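Local coordinates for NAD-dependent aldehyde dehydrogenase (Burkholderia multivorans, PDB 5UJU), which probably oxidises aldehydes to carboxylic acids with NAD as the electron acceptor, at residues L440-D445 with I460-A465; Q323-S328 with N356-R361. All coordinates share one frame; numbering follows the deposited sequence. Where two conformers were deposited one is given.

Contact 1 of 2, residues L440-D445 with I460-A465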
loop_
_atom_site.group_PDB
_atom_site.type_symbol
_atom_site.label_atom_id
_atom_site.label_comp_id
_atom_site.label_asym_id
_atom_site.label_seq_id
_atom_site.Cartn_x
_atom_site.Cartn_y
_atom_site.Cartn_z
ATOM N N LEU A 440 -14.525 -29.301 -22.128
ATOM C CA LEU A 440 -14.141 -29.252 -23.529
ATOM C C LEU A 440 -12.627 -29.117 -23.614
ATOM O O LEU A 440 -12.049 -28.200 -23.018
ATOM C CB LEU A 440 -14.814 -28.074 -24.234
ATOM C CG LEU A 440 -14.373 -27.796 -25.678
ATOM C CD1 LEU A 440 -14.833 -28.910 -26.626
ATOM C CD2 LEU A 440 -14.917 -26.466 -26.110
ATOM N N VAL A 441 -11.983 -30.026 -24.348
ATOM C CA VAL A 441 -10.537 -30.004 -24.516
ATOM C C VAL A 441 -10.229 -29.899 -25.998
ATOM O O VAL A 441 -10.705 -30.716 -26.796
ATOM C CB VAL A 441 -9.851 -31.238 -23.905
ATOM C CG1 VAL A 441 -8.339 -31.102 -24.067
ATOM C CG2 VAL A 441 -10.198 -31.376 -22.410
ATOM N N LEU A 442 -9.443 -28.894 -26.360
ATOM C CA LEU A 442 -9.152 -28.589 -27.749
ATOM C C LEU A 442 -7.658 -28.685 -28.013
ATOM O O LEU A 442 -6.829 -28.549 -27.111
ATOM C CB LEU A 442 -9.646 -27.188 -28.120
ATOM C CG LEU A 442 -11.136 -26.965 -27.859
ATOM C CD1 LEU A 442 -11.412 -25.526 -27.485
ATOM C CD2 LEU A 442 -11.943 -27.357 -29.069
ATOM N N GLN A 443 -7.320 -28.922 -29.273
ATOM C CA GLN A 443 -5.935 -28.893 -29.705
ATOM C C GLN A 443 -5.700 -27.610 -30.489
ATOM O O GLN A 443 -6.479 -27.283 -31.394
ATOM C CB GLN A 443 -5.594 -30.110 -30.572
ATOM C CG GLN A 443 -4.168 -30.086 -31.101
ATOM C CD GLN A 443 -3.802 -31.329 -31.918
ATOM O OE1 GLN A 443 -4.344 -32.415 -31.716
ATOM N NE2 GLN A 443 -2.879 -31.158 -32.842
ATOM N N LEU A 444 -4.630 -26.892 -30.144
ATOM C CA LEU A 444 -4.189 -25.725 -30.896
ATOM C C LEU A 444 -2.699 -25.836 -31.206
ATOM O O LEU A 444 -1.993 -26.726 -30.718
ATOM C CB LEU A 444 -4.459 -24.427 -30.133
ATOM C CG LEU A 444 -5.937 -24.068 -30.034
ATOM C CD1 LEU A 444 -6.096 -22.803 -29.190
ATOM C CD2 LEU A 444 -6.504 -23.885 -31.426
ATOM N N ASP A 445 -2.238 -24.922 -32.048
ATOM C CA ASP A 445 -0.829 -24.704 -32.321
ATOM C C ASP A 445 -0.429 -23.364 -31.728
ATOM O O ASP A 445 -1.277 -22.505 -31.482
ATOM C CB ASP A 445 -0.540 -24.727 -33.830
ATOM C CG ASP A 445 0.939 -24.584 -34.143
ATOM O OD1 ASP A 445 1.675 -25.589 -34.025
ATOM O OD2 ASP A 445 1.364 -23.462 -34.493
ATOM N N ILE A 460 -12.994 -25.169 -20.208
ATOM C CA ILE A 460 -12.449 -25.069 -21.562
ATOM C C ILE A 460 -10.931 -25.069 -21.467
ATOM O O ILE A 460 -10.365 -24.330 -20.657
ATOM C CB ILE A 460 -12.940 -23.784 -22.253
ATOM C CG1 ILE A 460 -14.475 -23.777 -22.322
ATOM C CG2 ILE A 460 -12.243 -23.582 -23.615
ATOM C CD1 ILE A 460 -15.095 -22.381 -22.528
ATOM N N SER A 461 -10.268 -25.888 -22.287
ATOM C CA SER A 461 -8.811 -25.879 -22.252
ATOM C C SER A 461 -8.220 -26.202 -23.621
ATOM O O SER A 461 -8.889 -26.750 -24.508
ATOM C CB SER A 461 -8.265 -26.850 -21.204
ATOM O OG SER A 461 -8.701 -28.175 -21.451
ATOM N N PHE A 462 -6.942 -25.843 -23.771
ATOM C CA PHE A 462 -6.202 -25.983 -25.020
ATOM C C PHE A 462 -4.897 -26.719 -24.746
ATOM O O PHE A 462 -4.103 -26.288 -23.901
ATOM C CB PHE A 462 -5.912 -24.610 -25.641
ATOM C CG PHE A 462 -7.095 -23.687 -25.635
ATOM C CD1 PHE A 462 -8.127 -23.849 -26.542
ATOM C CD2 PHE A 462 -7.184 -22.668 -24.701
ATOM C CE1 PHE A 462 -9.229 -23.003 -26.520
ATOM C CE2 PHE A 462 -8.285 -21.819 -24.677
ATOM C CZ PHE A 462 -9.306 -21.990 -25.579
ATOM N N VAL A 463 -4.695 -27.837 -25.438
ATOM C CA VAL A 463 -3.388 -28.478 -25.545
ATOM C C VAL A 463 -2.719 -27.881 -26.781
ATOM O O VAL A 463 -3.239 -28.001 -27.895
ATOM C CB VAL A 463 -3.522 -30.007 -25.650
ATOM C CG1 VAL A 463 -2.143 -30.673 -25.675
ATOM C CG2 VAL A 463 -4.369 -30.535 -24.484
ATOM N N ILE A 464 -1.601 -27.186 -26.574
ATOM C CA ILE A 464 -1.035 -26.259 -27.553
ATOM C C ILE A 464 0.348 -26.756 -27.935
ATOM O O ILE A 464 1.222 -26.902 -27.069
ATOM C CB ILE A 464 -0.961 -24.826 -26.996
ATOM C CG1 ILE A 464 -2.359 -24.332 -26.620
ATOM C CG2 ILE A 464 -0.267 -23.878 -27.993
ATOM C CD1 ILE A 464 -2.343 -23.155 -25.648
ATOM N N ALA A 465 0.549 -27.010 -29.228
ATOM C CA ALA A 465 1.831 -27.501 -29.719
ATOM C C ALA A 465 2.795 -26.333 -29.908
ATOM O O ALA A 465 2.515 -25.403 -30.673
ATOM C CB ALA A 465 1.645 -28.264 -31.033
HETATM O O HOH W 1 -11.150 -28.325 -20.258
#

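Contact 2 of 2, residues Q323-S328 with N356-R361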
loop_
_atom_site.group_PDB
_atom_site.type_symbol
_atom_site.label_atom_id
_atom_site.label_comp_id
_atom_site.label_asym_id
_atom_site.label_seq_id
_atom_site.Cartn_x
_atom_site.Cartn_y
_atom_site.Cartn_z
ATOM N N GLN A 323 -1.585 -21.476 -16.897
ATOM C CA GLN A 323 -0.799 -22.173 -17.906
ATOM C C GLN A 323 -0.103 -23.382 -17.302
ATOM O O GLN A 323 0.273 -23.375 -16.127
ATOM C CB GLN A 323 0.242 -21.231 -18.515
ATOM C CG GLN A 323 -0.355 -20.148 -19.399
ATOM C CD GLN A 323 0.645 -19.061 -19.748
ATOM O OE1 GLN A 323 1.255 -18.445 -18.867
ATOM N NE2 GLN A 323 0.837 -18.835 -21.040
ATOM N N ILE A 324 0.049 -24.433 -18.116
ATOM C CA ILE A 324 0.849 -25.604 -17.774
ATOM C C ILE A 324 1.897 -25.793 -18.865
ATOM O O ILE A 324 1.563 -25.778 -20.053
ATOM C CB ILE A 324 -0.001 -26.882 -17.642
ATOM C CG1 ILE A 324 -1.094 -26.735 -16.583
ATOM C CG2 ILE A 324 0.877 -28.061 -17.280
ATOM C CD1 ILE A 324 -1.967 -27.986 -16.480
ATOM N N VAL A 325 3.152 -25.975 -18.464
ATOM C CA VAL A 325 4.245 -26.281 -19.380
ATOM C C VAL A 325 4.634 -27.733 -19.150
ATOM O O VAL A 325 5.068 -28.097 -18.048
ATOM C CB VAL A 325 5.447 -25.347 -19.177
ATOM C CG1 VAL A 325 6.635 -25.847 -20.007
ATOM C CG2 VAL A 325 5.102 -23.904 -19.580
ATOM N N ILE A 326 4.470 -28.568 -20.176
ATOM C CA ILE A 326 4.828 -29.982 -20.098
ATOM C C ILE A 326 6.113 -30.196 -20.888
ATOM O O ILE A 326 6.139 -30.063 -22.119
ATOM C CB ILE A 326 3.710 -30.906 -20.601
ATOM C CG1 ILE A 326 2.433 -30.699 -19.777
ATOM C CG2 ILE A 326 4.180 -32.343 -20.491
ATOM C CD1 ILE A 326 1.298 -31.661 -20.112
ATOM N N ASP A 327 7.177 -30.535 -20.173
ATOM C CA ASP A 327 8.481 -30.802 -20.767
ATOM C C ASP A 327 8.857 -32.270 -20.737
ATOM O O ASP A 327 9.390 -32.794 -21.727
ATOM C CB ASP A 327 9.571 -30.010 -20.034
ATOM C CG ASP A 327 10.970 -30.428 -20.464
ATOM O OD1 ASP A 327 11.375 -30.036 -21.579
ATOM O OD2 ASP A 327 11.644 -31.181 -19.714
ATOM N N SER A 328 8.627 -32.930 -19.605
ATOM C CA SER A 328 9.026 -34.320 -19.385
ATOM C C SER A 328 8.421 -34.772 -18.064
ATOM O O SER A 328 8.046 -33.947 -17.229
ATOM C CB SER A 328 10.555 -34.464 -19.375
ATOM O OG SER A 328 11.175 -33.424 -18.609
ATOM N N ASN A 356 -4.256 -23.191 -20.507
ATOM C CA ASN A 356 -3.333 -23.453 -21.606
ATOM C C ASN A 356 -2.316 -24.508 -21.188
ATOM O O ASN A 356 -1.680 -24.383 -20.135
ATOM C CB ASN A 356 -2.627 -22.167 -22.035
ATOM C CG ASN A 356 -3.595 -21.120 -22.596
ATOM O OD1 ASN A 356 -4.798 -21.352 -22.718
ATOM N ND2 ASN A 356 -3.064 -19.963 -22.933
ATOM N N ILE A 357 -2.161 -25.540 -22.014
ATOM C CA ILE A 357 -1.255 -26.649 -21.734
ATOM C C ILE A 357 -0.277 -26.750 -22.906
ATOM O O ILE A 357 -0.656 -27.184 -24.001
ATOM C CB ILE A 357 -2.029 -27.959 -21.523
ATOM C CG1 ILE A 357 -3.057 -27.774 -20.391
ATOM C CG2 ILE A 357 -1.082 -29.108 -21.192
ATOM C CD1 ILE A 357 -4.002 -28.943 -20.210
ATOM N N TYR A 358 0.969 -26.328 -22.690
ATOM C CA TYR A 358 1.968 -26.276 -23.754
ATOM C C TYR A 358 2.761 -27.575 -23.793
ATOM O O TYR A 358 3.298 -28.011 -22.769
ATOM C CB TYR A 358 2.915 -25.092 -23.566
ATOM C CG TYR A 358 2.217 -23.755 -23.492
ATOM C CD1 TYR A 358 1.668 -23.161 -24.630
ATOM C CD2 TYR A 358 2.104 -23.082 -22.278
ATOM C CE1 TYR A 358 1.023 -21.929 -24.549
ATOM C CE2 TYR A 358 1.473 -21.854 -22.196
ATOM C CZ TYR A 358 0.930 -21.287 -23.319
ATOM O OH TYR A 358 0.294 -20.067 -23.206
ATOM N N VAL A 359 2.836 -28.184 -24.976
ATOM C CA VAL A 359 3.550 -29.444 -25.191
ATOM C C VAL A 359 4.395 -29.303 -26.459
ATOM O O VAL A 359 3.895 -28.785 -27.469
ATOM C CB VAL A 359 2.562 -30.623 -25.301
ATOM C CG1 VAL A 359 3.296 -31.970 -25.410
ATOM C CG2 VAL A 359 1.548 -30.631 -24.121
ATOM N N PRO A 360 5.665 -29.717 -26.464
ATOM C CA PRO A 360 6.451 -29.623 -27.704
ATOM C C PRO A 360 5.807 -30.458 -28.794
ATOM O O PRO A 360 5.351 -31.579 -28.551
ATOM C CB PRO A 360 7.824 -30.166 -27.300
ATOM C CG PRO A 360 7.848 -29.998 -25.767
ATOM C CD PRO A 360 6.452 -30.279 -25.354
ATOM N N ARG A 361 5.738 -29.887 -29.999
ATOM C CA ARG A 361 5.152 -30.614 -31.118
ATOM C C ARG A 361 5.862 -31.935 -31.376
ATOM O O ARG A 361 5.262 -32.851 -31.957
ATOM C CB ARG A 361 5.179 -29.761 -32.388
ATOM C CG ARG A 361 6.564 -29.553 -32.972
ATOM C CD ARG A 361 6.538 -28.581 -34.148
ATOM N NE ARG A 361 6.076 -27.259 -33.733
ATOM C CZ ARG A 361 4.839 -26.809 -33.918
ATOM N NH1 ARG A 361 3.942 -27.573 -34.529
ATOM N NH2 ARG A 361 4.499 -25.594 -33.495
#

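Contact 1 of 2, residues L440-D445 with I460-A465
F462 packs against two leucines of the adjacent parallel strand, and this apolar face is the tight part of the pairing between 440-445 and 460-465. Its ring lies beside L442 and L444, all three side chains pointing the same way. The CD1 methyl of L442 meets F462 CE1 at 3.5 Å, while the CD1 methyl of L444 comes to F462 CD1 at 3.5 Å, so the two methyls meet neighbouring ring carbons obliquely. In F462 the CG atom stands anti to the carbonyl carbon (chi1 -45°), which puts it beside the backbone N, the same choice as in L442 and L444. Further along, L444 CB touches I464 CG1 at 4.1 Å.

The face bearing V441, S461, Q443 and V463 is looser. V441 CG1 and V463 CG2 are 4.0 Å apart, and the hydroxyl of S461 sits near both methyls of V441, with CG2 at 3.7 Å from S461 OG. A water joins S461 OG, at 2.7 Å, to the carbonyl oxygen of L440, which also accepts the S461 N-H. At the far end Q443 and D445 are partly exposed; the D445 carboxylate bonds to the A447 backbone N-H through OD2.

Five backbone hydrogen bonds join the strands in parallel register, from S461 N to L440 O at one end to A465 N to L444 O at 3.0 Å at the other. The strand axes approach to 4.5 Å at 28°, the twist of a parallel pair in a beta-alpha-beta unit whose connection includes helix 449-452. Strand 418-421 flanks 440-445, and strand 356-360 flanks 460-465. Helix 373-388 covers Q443, V463 and A465 on one face, whereas helix 404-414 packs on L440 and I460 of the other.

Contact 2 of 2, residues Q323-S328 with N356-R361
Y358, I326 and Q323 bury the most surface where strands 323-326 and 356-360 run side by side in parallel. The Y358 ring and the Q323 side chain cross obliquely, with amide and ring planes 71° apart and Q323 CD at the ring edge, in its plane. The aliphatic part of the glutamine lies close, CG standing 3.8 Å from Y358 CE2. One carbon nearer the backbone on the same side, V325 CG2 approaches Y358 CD2 at 4.1 Å, obliquely to the ring.

I326 points toward the neighbouring strand, and its end joins I357 on the other face. Its CG1 is anti to the carbonyl carbon (chi1 -59°), and CD1 beyond it reaches I357 CG2 at 3.7 Å; its CB meets V359 CG2 at 4.1 Å.

Three backbone hydrogen bonds join the strands: I324 N to N356 O at 2.7 Å, Y358 N to I324 O at 2.8 Å, and I326 N to Y358 O at 2.9 Å. N356 ND2 makes a weak bond to Y358 OH and also reaches the F452 carbonyl. Backbone bonds thus set the register, packing alone joins the isoleucine-valine face, and on the other face the buried Y358 oxygen keeps a polar neighbour.

Contacts 1 and 2 are neighbouring strand pairs of one mixed sheet, their centres 11 Å apart. Strand 460-466 of contact 1 and strand 356-360 of contact 2 are neighbours, the two inner strands of the four, with probable backbone hydrogen bonds from I464 N to I357 O at 2.7 Å and from I357 N to F462 O at 2.8 Å. F462 also packs on N356 OD1 at 3.4 Å through CD2, the ring carbon across from the CD1 that meets L444. A salt bridge joins R361 NH2 of contact 2 to D445 OD1 of contact 1. The sodium ion, at G348 and G458, lies about 6 Å from the I460 side chain and about 9 Å from that of N356.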